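Local coordinates for diol-dehydratase (Roseburia inulinivorans, PDB 5I2A), which catalyses the dehydration of 1,2-propanediol as a B12-independent dehydratase of the glycyl radical enzyme family, at residues A597-D602 with R628-M633; V167-E172 with S528-D533; Y674-E679 with H746-N751. All coordinates share one frame; numbering follows the deposited sequence.

Contact 1: A597-D602 with R628-M633; sequences ATTAGD and RQVLEM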
ATOM      1  N   ALA A 597     -24.603  19.476 -34.688  1.00 19.75           N
ATOM      2  CA  ALA A 597     -23.970  18.177 -34.856  1.00 19.66           C
ATOM      3  C   ALA A 597     -23.981  17.366 -33.560  1.00 24.64           C
ATOM      4  O   ALA A 597     -24.170  16.143 -33.584  1.00 24.76           O
ATOM      5  CB  ALA A 597     -22.551  18.352 -35.353  1.00 22.77           C
ATOM      6  N   THR A 598     -23.785  18.044 -32.431  1.00 19.22           N
ATOM      7  CA  THR A 598     -23.770  17.356 -31.141  1.00 20.02           C
ATOM      8  C   THR A 598     -25.147  16.755 -30.869  1.00 20.31           C
ATOM      9  O   THR A 598     -25.263  15.598 -30.487  1.00 22.74           O
ATOM     10  CB  THR A 598     -23.358  18.306 -29.984  1.00 18.79           C
ATOM     11  OG1 THR A 598     -22.034  18.792 -30.224  1.00 23.30           O
ATOM     12  CG2 THR A 598     -23.365  17.569 -28.649  1.00 17.33           C
ATOM     13  N   THR A 599     -26.196  17.534 -31.083  1.00 20.88           N
ATOM     14  CA  THR A 599     -27.537  17.014 -30.874  1.00 21.03           C
ATOM     15  C   THR A 599     -27.859  15.897 -31.884  1.00 22.19           C
ATOM     16  O   THR A 599     -28.454  14.881 -31.534  1.00 21.16           O
ATOM     17  CB  THR A 599     -28.567  18.126 -30.965  1.00 24.71           C
ATOM     18  OG1 THR A 599     -28.296  19.083 -29.938  1.00 24.89           O
ATOM     19  CG2 THR A 599     -29.976  17.578 -30.779  1.00 21.61           C
ATOM     20  N   ALA A 600     -27.430  16.080 -33.125  1.00 24.24           N
ATOM     21  CA  ALA A 600     -27.633  15.062 -34.149  1.00 25.53           C
ATOM     22  C   ALA A 600     -27.023  13.737 -33.699  1.00 25.21           C
ATOM     23  O   ALA A 600     -27.689  12.714 -33.707  1.00 26.95           O
ATOM     24  CB  ALA A 600     -27.038  15.504 -35.460  1.00 20.63           C
ATOM     25  N   GLY A 601     -25.761  13.779 -33.289  1.00 23.28           N
ATOM     26  CA  GLY A 601     -25.069  12.612 -32.776  1.00 22.07           C
ATOM     27  C   GLY A 601     -25.761  11.982 -31.579  1.00 27.14           C
ATOM     28  O   GLY A 601     -25.903  10.755 -31.527  1.00 27.41           O
ATOM     29  N   ASP A 602     -26.191  12.805 -30.623  1.00 23.85           N
ATOM     30  CA  ASP A 602     -26.863  12.297 -29.431  1.00 25.85           C
ATOM     31  C   ASP A 602     -28.100  11.482 -29.807  1.00 28.31           C
ATOM     32  O   ASP A 602     -28.269  10.343 -29.380  1.00 29.87           O
ATOM     33  CB  ASP A 602     -27.283  13.434 -28.497  1.00 26.47           C
ATOM     34  CG  ASP A 602     -26.127  13.999 -27.682  1.00 28.41           C
ATOM     35  OD1 ASP A 602     -25.049  13.379 -27.609  1.00 26.20           O
ATOM     36  OD2 ASP A 602     -26.317  15.082 -27.105  1.00 27.37           O
ATOM     37  N   ARG A 628     -29.344  13.440 -40.629  1.00 40.45           N
ATOM     38  CA  ARG A 628     -29.642  14.473 -41.614  1.00 39.78           C
ATOM     39  C   ARG A 628     -30.960  15.140 -41.235  1.00 38.89           C
ATOM     40  O   ARG A 628     -31.127  16.349 -41.400  1.00 39.91           O
ATOM     41  CB  ARG A 628     -29.691  13.885 -43.035  1.00 43.09           C
ATOM     42  CG  ARG A 628     -29.787  14.932 -44.147  1.00 41.31           C
ATOM     43  CD  ARG A 628     -30.623  14.443 -45.324  1.00 46.36           C
ATOM     44  NE  ARG A 628     -31.903  13.901 -44.884  1.00 54.43           N
ATOM     45  CZ  ARG A 628     -33.085  14.369 -45.262  1.00 58.93           C
ATOM     46  NH1 ARG A 628     -33.155  15.404 -46.090  1.00 67.47           N
ATOM     47  NH2 ARG A 628     -34.196  13.807 -44.806  1.00 57.45           N
ATOM     48  N   GLN A 629     -31.866  14.349 -40.677  1.00 36.49           N
ATOM     49  CA  GLN A 629     -33.144  14.840 -40.181  1.00 36.37           C
ATOM     50  C   GLN A 629     -33.014  15.880 -39.065  1.00 41.91           C
ATOM     51  O   GLN A 629     -33.607  16.957 -39.143  1.00 44.22           O
ATOM     52  CB  GLN A 629     -33.963  13.655 -39.693  1.00 40.59           C
ATOM     53  CG  GLN A 629     -35.261  13.967 -39.001  1.00 48.55           C
ATOM     54  CD  GLN A 629     -35.986  12.696 -38.600  1.00 60.03           C
ATOM     55  OE1 GLN A 629     -36.147  11.781 -39.412  1.00 62.99           O
ATOM     56  NE2 GLN A 629     -36.416  12.625 -37.343  1.00 76.67           N
ATOM     57  N   VAL A 630     -32.265  15.541 -38.017  1.00 38.31           N
ATOM     58  CA  VAL A 630     -32.029  16.467 -36.916  1.00 33.78           C
ATOM     59  C   VAL A 630     -31.409  17.759 -37.444  1.00 29.75           C
ATOM     60  O   VAL A 630     -31.854  18.855 -37.120  1.00 31.25           O
ATOM     61  CB  VAL A 630     -31.099  15.861 -35.847  1.00 29.92           C
ATOM     62  CG1 VAL A 630     -30.771  16.899 -34.770  1.00 24.64           C
ATOM     63  CG2 VAL A 630     -31.725  14.617 -35.240  1.00 26.22           C
ATOM     64  N   LEU A 631     -30.382  17.610 -38.275  1.00 29.52           N
ATOM     65  CA  LEU A 631     -29.654  18.744 -38.815  1.00 32.90           C
ATOM     66  C   LEU A 631     -30.544  19.644 -39.669  1.00 35.56           C
ATOM     67  O   LEU A 631     -30.354  20.859 -39.693  1.00 31.73           O
ATOM     68  CB  LEU A 631     -28.463  18.260 -39.633  1.00 26.48           C
ATOM     69  CG  LEU A 631     -27.376  17.584 -38.812  1.00 26.93           C
ATOM     70  CD1 LEU A 631     -26.235  17.189 -39.710  1.00 24.49           C
ATOM     71  CD2 LEU A 631     -26.900  18.529 -37.709  1.00 27.26           C
ATOM     72  N   GLU A 632     -31.520  19.050 -40.354  1.00 33.97           N
ATOM     73  CA  GLU A 632     -32.344  19.805 -41.296  1.00 40.06           C
ATOM     74  C   GLU A 632     -33.731  20.066 -40.749  1.00 39.59           C
ATOM     75  O   GLU A 632     -34.585  20.603 -41.445  1.00 46.19           O
ATOM     76  CB  GLU A 632     -32.440  19.072 -42.645  1.00 33.13           C
ATOM     77  CG  GLU A 632     -31.139  19.127 -43.439  1.00 36.16           C
ATOM     78  CD  GLU A 632     -31.181  18.348 -44.746  1.00 38.61           C
ATOM     79  OE1 GLU A 632     -32.169  17.629 -45.001  1.00 36.93           O
ATOM     80  OE2 GLU A 632     -30.207  18.461 -45.515  1.00 37.90           O
ATOM     81  N   MET A 633     -33.954  19.697 -39.496  1.00 40.82           N
ATOM     82  CA  MET A 633     -35.271  19.858 -38.914  1.00 42.43           C
ATOM     83  C   MET A 633     -35.731  21.298 -38.939  1.00 47.21           C
ATOM     84  O   MET A 633     -34.975  22.201 -38.588  1.00 50.45           O
ATOM     85  CB  MET A 633     -35.299  19.371 -37.476  1.00 42.06           C
ATOM     86  CG  MET A 633     -36.667  19.562 -36.882  1.00 45.79           C
ATOM     87  SD  MET A 633     -36.713  19.422 -35.110  1.00 55.39           S
ATOM     88  CE  MET A 633     -38.454  19.727 -34.831  1.00 57.71           C
TER

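Contact 2: V167-E172 with S528-D533; sequences VTVQYE and SCLVDD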
ATOM      1  N   VAL A 167       1.941  22.737  -6.257  1.00 12.97           N
ATOM      2  CA  VAL A 167       2.664  22.893  -5.021  1.00 12.85           C
ATOM      3  C   VAL A 167       3.739  23.966  -5.178  1.00 14.06           C
ATOM      4  O   VAL A 167       4.304  24.160  -6.266  1.00 12.39           O
ATOM      5  CB  VAL A 167       3.314  21.555  -4.577  1.00 12.24           C
ATOM      6  CG1 VAL A 167       4.274  21.050  -5.647  1.00 10.73           C
ATOM      7  CG2 VAL A 167       4.047  21.711  -3.234  1.00 10.62           C
ATOM      8  N   THR A 168       3.975  24.682  -4.083  1.00 13.34           N
ATOM      9  CA  THR A 168       5.150  25.513  -3.914  1.00 15.51           C
ATOM     10  C   THR A 168       6.037  24.877  -2.857  1.00 14.60           C
ATOM     11  O   THR A 168       5.748  24.887  -1.663  1.00 12.44           O
ATOM     12  CB  THR A 168       4.809  26.936  -3.476  1.00 13.54           C
ATOM     13  OG1 THR A 168       4.063  27.576  -4.502  1.00 13.89           O
ATOM     14  CG2 THR A 168       6.092  27.719  -3.182  1.00 10.48           C
ATOM     15  N   VAL A 169       7.143  24.361  -3.333  1.00 15.63           N
ATOM     16  CA  VAL A 169       8.062  23.587  -2.554  1.00 11.26           C
ATOM     17  C   VAL A 169       8.978  24.570  -1.777  1.00 16.22           C
ATOM     18  O   VAL A 169       8.908  25.789  -1.990  1.00 12.79           O
ATOM     19  CB  VAL A 169       8.819  22.671  -3.542  1.00 18.26           C
ATOM     20  CG1 VAL A 169      10.155  23.267  -4.015  1.00 13.29           C
ATOM     21  CG2 VAL A 169       8.817  21.259  -3.140  1.00 19.96           C
ATOM     22  N   GLN A 170       9.809  24.068  -0.868  1.00 15.34           N
ATOM     23  CA  GLN A 170      10.713  24.934  -0.112  1.00 17.85           C
ATOM     24  C   GLN A 170      11.958  25.327  -0.926  1.00 17.49           C
ATOM     25  O   GLN A 170      13.054  24.841  -0.658  1.00 16.39           O
ATOM     26  CB  GLN A 170      11.152  24.250   1.195  1.00 16.75           C
ATOM     27  CG  GLN A 170      10.068  24.106   2.271  1.00 11.49           C
ATOM     28  CD  GLN A 170      10.460  23.115   3.380  1.00 20.23           C
ATOM     29  OE1 GLN A 170      11.644  22.861   3.618  1.00 18.33           O
ATOM     30  NE2 GLN A 170       9.457  22.543   4.050  1.00 15.08           N
ATOM     31  N   TYR A 171      11.793  26.196  -1.920  1.00 15.02           N
ATOM     32  CA  TYR A 171      12.948  26.676  -2.679  1.00 17.45           C
ATOM     33  C   TYR A 171      13.975  27.294  -1.729  1.00 16.30           C
ATOM     34  O   TYR A 171      15.175  27.127  -1.909  1.00 17.48           O
ATOM     35  CB  TYR A 171      12.536  27.703  -3.731  1.00 13.73           C
ATOM     36  CG  TYR A 171      11.541  27.197  -4.753  1.00 11.21           C
ATOM     37  CD1 TYR A 171      11.961  26.513  -5.875  1.00 10.60           C
ATOM     38  CD2 TYR A 171      10.187  27.426  -4.591  1.00 11.38           C
ATOM     39  CE1 TYR A 171      11.048  26.054  -6.815  1.00 13.88           C
ATOM     40  CE2 TYR A 171       9.263  26.975  -5.515  1.00 10.64           C
ATOM     41  CZ  TYR A 171       9.701  26.293  -6.631  1.00 12.68           C
ATOM     42  OH  TYR A 171       8.792  25.853  -7.561  1.00 17.67           O
ATOM     43  N   GLU A 172      13.485  27.988  -0.709  1.00 15.08           N
ATOM     44  CA  GLU A 172      14.356  28.696   0.216  1.00 18.81           C
ATOM     45  C   GLU A 172      15.215  27.733   1.048  1.00 24.56           C
ATOM     46  O   GLU A 172      16.315  28.092   1.475  1.00 18.97           O
ATOM     47  CB  GLU A 172      13.538  29.604   1.131  1.00 16.00           C
ATOM     48  CG  GLU A 172      12.638  28.861   2.104  1.00 25.50           C
ATOM     49  CD  GLU A 172      11.319  28.380   1.484  1.00 28.33           C
ATOM     50  OE1 GLU A 172      11.021  28.697   0.304  1.00 24.07           O
ATOM     51  OE2 GLU A 172      10.584  27.665   2.193  1.00 33.83           O
ATOM     52  N   SER A 528       8.624  15.402  -2.118  1.00 13.11           N
ATOM     53  CA  SER A 528       8.242  15.259  -0.708  1.00 13.74           C
ATOM     54  C   SER A 528       9.282  15.827   0.265  1.00 14.11           C
ATOM     55  O   SER A 528       8.918  16.406   1.291  1.00 14.59           O
ATOM     56  CB  SER A 528       7.975  13.785  -0.352  1.00 12.30           C
ATOM     57  OG  SER A 528       6.847  13.287  -1.043  1.00 11.94           O
ATOM     58  N   CYS A 529      10.564  15.674  -0.051  1.00 14.35           N
ATOM     59  CA  CYS A 529      11.588  16.054   0.911  1.00 14.65           C
ATOM     60  C   CYS A 529      11.630  17.568   1.076  1.00 15.79           C
ATOM     61  O   CYS A 529      12.139  18.067   2.069  1.00 11.79           O
ATOM     62  CB  CYS A 529      12.974  15.521   0.511  1.00 15.07           C
ATOM     63  SG  CYS A 529      13.855  16.358  -0.845  1.00 14.64           S
ATOM     64  N   LEU A 530      11.059  18.290   0.116  1.00 11.13           N
ATOM     65  CA  LEU A 530      11.006  19.747   0.201  1.00 12.95           C
ATOM     66  C   LEU A 530       9.650  20.265   0.726  1.00 12.73           C
ATOM     67  O   LEU A 530       9.321  21.444   0.582  1.00 13.08           O
ATOM     68  CB  LEU A 530      11.324  20.346  -1.167  1.00 10.49           C
ATOM     69  CG  LEU A 530      12.650  19.899  -1.782  1.00 14.42           C
ATOM     70  CD1 LEU A 530      12.852  20.556  -3.133  1.00 12.29           C
ATOM     71  CD2 LEU A 530      13.799  20.226  -0.812  1.00 14.60           C
ATOM     72  N   VAL A 531       8.864  19.376   1.337  1.00 14.02           N
ATOM     73  CA  VAL A 531       7.578  19.753   1.920  1.00 10.77           C
ATOM     74  C   VAL A 531       7.449  19.194   3.346  1.00 11.78           C
ATOM     75  O   VAL A 531       7.533  17.983   3.525  1.00 14.41           O
ATOM     76  CB  VAL A 531       6.390  19.221   1.066  1.00 14.02           C
ATOM     77  CG1 VAL A 531       5.052  19.507   1.759  1.00 13.61           C
ATOM     78  CG2 VAL A 531       6.404  19.783  -0.350  1.00 11.77           C
ATOM     79  N   ASP A 532       7.241  20.054   4.347  1.00 15.58           N
ATOM     80  CA  ASP A 532       6.957  19.579   5.708  1.00 14.84           C
ATOM     81  C   ASP A 532       5.611  18.849   5.717  1.00 15.31           C
ATOM     82  O   ASP A 532       4.667  19.325   5.094  1.00 15.56           O
ATOM     83  CB  ASP A 532       6.889  20.721   6.717  1.00 15.25           C
ATOM     84  CG  ASP A 532       8.178  21.511   6.825  1.00 17.57           C
ATOM     85  OD1 ASP A 532       9.251  21.012   6.442  1.00 14.78           O
ATOM     86  OD2 ASP A 532       8.094  22.643   7.318  1.00 18.88           O
ATOM     87  N   ASP A 533       5.481  17.746   6.448  1.00 15.40           N
ATOM     88  CA  ASP A 533       6.482  17.188   7.358  1.00 16.10           C
ATOM     89  C   ASP A 533       6.921  15.798   6.914  1.00 19.01           C
ATOM     90  O   ASP A 533       6.985  14.869   7.729  1.00 16.29           O
ATOM     91  CB  ASP A 533       5.909  17.075   8.774  1.00 20.41           C
ATOM     92  CG  ASP A 533       6.510  18.073   9.744  1.00 28.64           C
ATOM     93  OD1 ASP A 533       7.665  18.503   9.535  1.00 30.61           O
ATOM     94  OD2 ASP A 533       5.818  18.423  10.716  1.00 29.83           O
TER
HETATM   95  O   HOH W   1      12.826  20.255   3.768  1.00 19.82           O

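Contact 3: Y674-E679 with H746-N751; sequences YTRPLE and HAIASN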
ATOM      1  N   TYR A 674     -22.782  24.390  -4.099  1.00 14.06           N
ATOM      2  CA  TYR A 674     -21.533  23.748  -4.490  1.00 14.36           C
ATOM      3  C   TYR A 674     -20.489  23.850  -3.378  1.00 14.83           C
ATOM      4  O   TYR A 674     -19.870  22.857  -3.019  1.00 12.91           O
ATOM      5  CB  TYR A 674     -20.983  24.363  -5.782  1.00 12.23           C
ATOM      6  CG  TYR A 674     -19.697  23.723  -6.271  1.00 14.98           C
ATOM      7  CD1 TYR A 674     -19.710  22.482  -6.892  1.00 11.77           C
ATOM      8  CD2 TYR A 674     -18.472  24.364  -6.120  1.00 11.86           C
ATOM      9  CE1 TYR A 674     -18.536  21.897  -7.344  1.00 12.14           C
ATOM     10  CE2 TYR A 674     -17.291  23.788  -6.579  1.00 11.53           C
ATOM     11  CZ  TYR A 674     -17.331  22.559  -7.188  1.00 10.84           C
ATOM     12  OH  TYR A 674     -16.170  21.977  -7.629  1.00 11.70           O
ATOM     13  N   THR A 675     -20.316  25.046  -2.816  1.00 15.88           N
ATOM     14  CA  THR A 675     -19.215  25.284  -1.883  1.00 15.00           C
ATOM     15  C   THR A 675     -19.455  24.742  -0.472  1.00 16.65           C
ATOM     16  O   THR A 675     -18.515  24.361   0.196  1.00 14.07           O
ATOM     17  CB  THR A 675     -18.885  26.787  -1.776  1.00 14.79           C
ATOM     18  OG1 THR A 675     -20.042  27.505  -1.335  1.00 15.09           O
ATOM     19  CG2 THR A 675     -18.426  27.336  -3.141  1.00 13.07           C
ATOM     20  N   ARG A 676     -20.697  24.713  -0.009  1.00 15.24           N
ATOM     21  CA  ARG A 676     -20.950  24.246   1.344  1.00 14.67           C
ATOM     22  C   ARG A 676     -20.849  22.728   1.479  1.00 17.49           C
ATOM     23  O   ARG A 676     -20.214  22.253   2.413  1.00 16.88           O
ATOM     24  CB  ARG A 676     -22.302  24.730   1.849  1.00 17.03           C
ATOM     25  CG  ARG A 676     -22.152  25.614   3.058  1.00 28.89           C
ATOM     26  CD  ARG A 676     -23.457  26.198   3.507  1.00 31.44           C
ATOM     27  NE  ARG A 676     -23.253  27.553   3.996  1.00 34.28           N
ATOM     28  CZ  ARG A 676     -24.137  28.528   3.848  1.00 30.57           C
ATOM     29  NH1 ARG A 676     -25.287  28.291   3.229  1.00 34.63           N
ATOM     30  NH2 ARG A 676     -23.875  29.733   4.331  1.00 44.28           N
ATOM     31  N   PRO A 677     -21.464  21.967   0.561  1.00 15.80           N
ATOM     32  CA  PRO A 677     -21.270  20.521   0.700  1.00 17.22           C
ATOM     33  C   PRO A 677     -19.797  20.116   0.603  1.00 15.08           C
ATOM     34  O   PRO A 677     -19.344  19.255   1.362  1.00 14.55           O
ATOM     35  CB  PRO A 677     -22.074  19.945  -0.471  1.00 18.57           C
ATOM     36  CG  PRO A 677     -23.133  20.958  -0.725  1.00 20.43           C
ATOM     37  CD  PRO A 677     -22.441  22.285  -0.499  1.00 16.82           C
ATOM     38  N   LEU A 678     -19.054  20.749  -0.296  1.00 13.74           N
ATOM     39  CA  LEU A 678     -17.680  20.320  -0.524  1.00 15.00           C
ATOM     40  C   LEU A 678     -16.812  20.395   0.734  1.00 15.28           C
ATOM     41  O   LEU A 678     -16.006  19.497   0.959  1.00 13.67           O
ATOM     42  CB  LEU A 678     -17.039  21.130  -1.646  1.00 10.53           C
ATOM     43  CG  LEU A 678     -17.213  20.445  -3.003  1.00 15.31           C
ATOM     44  CD1 LEU A 678     -16.833  21.420  -4.092  1.00 12.23           C
ATOM     45  CD2 LEU A 678     -16.379  19.147  -3.101  1.00  9.29           C
ATOM     46  N   GLU A 679     -16.986  21.433   1.558  1.00 13.33           N
ATOM     47  CA  GLU A 679     -16.112  21.602   2.730  1.00 15.16           C
ATOM     48  C   GLU A 679     -16.329  20.517   3.795  1.00 16.83           C
ATOM     49  O   GLU A 679     -15.587  20.463   4.759  1.00 17.52           O
ATOM     50  CB  GLU A 679     -16.290  22.984   3.369  1.00 15.15           C
ATOM     51  CG  GLU A 679     -17.650  23.191   4.048  1.00 16.29           C
ATOM     52  CD  GLU A 679     -17.788  24.552   4.751  1.00 17.82           C
ATOM     53  OE1 GLU A 679     -18.871  24.812   5.306  1.00 19.15           O
ATOM     54  OE2 GLU A 679     -16.831  25.353   4.754  1.00 15.68           O
ATOM     55  N   HIS A 746     -16.887  34.292  -1.193  1.00 16.21           N
ATOM     56  CA  HIS A 746     -15.631  33.856  -1.792  1.00 16.73           C
ATOM     57  C   HIS A 746     -14.761  33.065  -0.838  1.00 16.45           C
ATOM     58  O   HIS A 746     -14.061  32.140  -1.261  1.00 14.79           O
ATOM     59  CB  HIS A 746     -14.837  35.055  -2.305  1.00 14.86           C
ATOM     60  CG  HIS A 746     -15.485  35.756  -3.453  1.00 16.35           C
ATOM     61  ND1 HIS A 746     -15.021  35.649  -4.745  1.00 13.88           N
ATOM     62  CD2 HIS A 746     -16.572  36.565  -3.505  1.00 16.55           C
ATOM     63  CE1 HIS A 746     -15.793  36.362  -5.545  1.00 14.11           C
ATOM     64  NE2 HIS A 746     -16.741  36.927  -4.818  1.00 16.38           N
ATOM     65  N   ALA A 747     -14.792  33.448   0.437  1.00 11.85           N
ATOM     66  CA  ALA A 747     -13.906  32.872   1.443  1.00 15.52           C
ATOM     67  C   ALA A 747     -14.165  31.382   1.659  1.00 13.33           C
ATOM     68  O   ALA A 747     -13.234  30.630   1.885  1.00 15.60           O
ATOM     69  CB  ALA A 747     -14.040  33.624   2.766  1.00 17.09           C
ATOM     70  N   ILE A 748     -15.421  30.957   1.568  1.00 12.12           N
ATOM     71  CA  ILE A 748     -15.727  29.537   1.713  1.00 13.75           C
ATOM     72  C   ILE A 748     -15.153  28.732   0.537  1.00 15.57           C
ATOM     73  O   ILE A 748     -14.803  27.571   0.704  1.00 12.28           O
ATOM     74  CB  ILE A 748     -17.247  29.285   1.869  1.00 15.61           C
ATOM     75  CG1 ILE A 748     -17.515  27.861   2.358  1.00 14.15           C
ATOM     76  CG2 ILE A 748     -18.042  29.589   0.591  1.00 12.02           C
ATOM     77  CD1 ILE A 748     -19.014  27.615   2.657  1.00 13.11           C
ATOM     78  N   ALA A 749     -15.017  29.368  -0.627  1.00 12.23           N
ATOM     79  CA  ALA A 749     -14.333  28.745  -1.762  1.00 14.56           C
ATOM     80  C   ALA A 749     -12.829  28.961  -1.641  1.00 14.86           C
ATOM     81  O   ALA A 749     -12.219  29.664  -2.452  1.00 13.51           O
ATOM     82  CB  ALA A 749     -14.841  29.308  -3.078  1.00 13.09           C
ATOM     83  N   SER A 750     -12.233  28.323  -0.644  1.00 14.52           N
ATOM     84  CA  SER A 750     -10.886  28.665  -0.233  1.00 12.61           C
ATOM     85  C   SER A 750      -9.832  28.010  -1.120  1.00 13.53           C
ATOM     86  O   SER A 750      -8.645  28.209  -0.908  1.00 12.91           O
ATOM     87  CB  SER A 750     -10.680  28.294   1.238  1.00 13.07           C
ATOM     88  OG  SER A 750     -11.129  26.986   1.506  1.00 15.34           O
ATOM     89  N   ASN A 751     -10.262  27.245  -2.123  1.00 12.19           N
ATOM     90  CA  ASN A 751      -9.348  26.837  -3.181  1.00 13.89           C
ATOM     91  C   ASN A 751      -9.177  27.943  -4.222  1.00 13.68           C
ATOM     92  O   ASN A 751      -8.418  27.777  -5.169  1.00 12.66           O
ATOM     93  CB  ASN A 751      -9.810  25.541  -3.873  1.00 12.05           C
ATOM     94  CG  ASN A 751      -8.690  24.889  -4.677  1.00 13.87           C
ATOM     95  OD1 ASN A 751      -7.557  24.773  -4.202  1.00 12.24           O
ATOM     96  ND2 ASN A 751      -8.991  24.502  -5.920  1.00 12.14           N
TER
HETATM   97  O   HOH W   2     -15.730  24.837  -0.029  1.00 14.47           O

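Contact 1: A597-D602 with R628-M633
Ala600 and Val630 meet at the middle of an apolar contact between two successive helices, 597-613 and 620-632, at the periphery of the chain, about 34 Å from its centre. The short segments run roughly antiparallel, at 144°, with their axes 8.7 Å apart at closest approach. Ala600 offers only a methyl group, and Val630 CG1 comes to 3.7 Å from the Ala600 CA atom, against the backbone itself. CG1 is anti to the backbone N of Val630 (chi1 175°), which directs this branch at the first helix. On its flank CG1 also meets Thr599 CG2 at 4.1 Å, the two side chains crossing at about a right angle. One residue on, Leu631 turns its CD2 branch to the same alanine, with Ala600 CB at 3.8 Å, and CD2 also lies 3.9 Å from Ala597 N at the start of the first helix. Leu631 is exposed at the margin, whereas Val630 is buried and also rests on Leu595. Outside the interface, Arg628 NH1 and Glu632 OE1 form a salt bridge of 2.7 Å within the second helix, one helical turn apart. His716 touches the first helix at Thr598 and Thr599. Two consecutive antiparallel helices joined by a short loop make an alpha-alpha hairpin, here held at its open end, far from the connection.

Contact 2: V167-E172 with S528-D533
The amide of Gln170 and the carboxylate of Asp532 meet with their planes 71° apart. Asp532 OD1 lies nearly in the amide plane and takes a hydrogen bond from Gln170 NE2 at 2.8 Å, but the donor arrives from well above the carboxylate plane. NE2 also donates to Gly445 O, and OE1 is gripped by Thr173 OG1 and by a water that donates to it and to Cys529 O, so both ends of the amide are held and its rotation is fixed. The other flat group, the Tyr171 ring, carries Val169 CG1 over the centre of one face, 3.9 Å above the plane; Phe269 and Tyr293 meet the same ring. The backbone adds a second bond, from Gln170 N to Leu530 O at 3.0 Å. Gln170 CG stands beside the backbone N (chi1 -70°), which brings it to 3.2 Å from that same Leu530 oxygen. Apolar side chains make the rest of the contact: Val167 CG2 and Val531 CG2 reach tip to tip at 4.2 Å, and Val169 CG2 presses on Leu530 CB at 3.3 Å. That pair is tighter than normal, and the Val169 torsion (chi1 94°) is strained, so the exact position of its branches is doubtful. Ile272 of helix 262-279 backs both Val169 and Leu530. Gln170 is the centre of an inverse gamma turn and occupies the N-cap position of helix 171-190, a buried helix start tied to the loop that leaves helix 525-529.

Contact 3: Y674-E679 with H746-N751
Ile748 makes the tight part of this contact, pushing its side chain among Thr675, Arg676 and Glu679 near the end of helix 661-678. Its CG2 lies 3.5 Å from Thr675 OG1, the two side chains crossing obliquely. With CG1 anti to the backbone N (chi1 -166°), CG1 comes to 3.5 Å from Glu679 OE2, an oxygen that forms a salt bridge with Arg423. The terminal CD1 rests against the Arg676 chain, 3.7 Å from its CG; Arg676 is exposed, and this is the solvent side. An alanine in place of Ile748 would probably open a gap beside Thr675 and the Arg676 chain and let the Glu679 carboxylate turn more easily against Arg423. Looser packing follows at Ala749, whose CB is 4.1 Å from Thr675 CG2. Separately, a water joins the two backbones, donating to Thr675 O at 2.8 Å and to Ile748 O at 3.0 Å. Arg423 also binds Ile748 O and Ser750 OG, tying the loop to the charge on Glu679. The loop thus lies, ahead of strand 756-759, on one side of helix 661-678, while Pro677 and Leu678 of that helix pack on helix 489-521 and Tyr674 OH bonds to Pro553 O of strand 548-556.

In the fold
Along the chain the three contacts come in series: contact 2 is completed first, then contact 1, then contact 3. Contacts 1 and 2 lie on opposite sides of the chain's centre, their centres about 52 Å apart, and both join parts of the pyruvate formate lyase-like region. Contact 3 sits between them in distance, its centre about 26 Å from that of contact 2 and 39 Å from that of contact 1; no two touch. It alone pairs that region with the glycine radical region, which holds the predicted radical site Gly817. Contact 1 is a local hairpin at the periphery, whereas contact 2 brings together segments 356 residues apart in the interior.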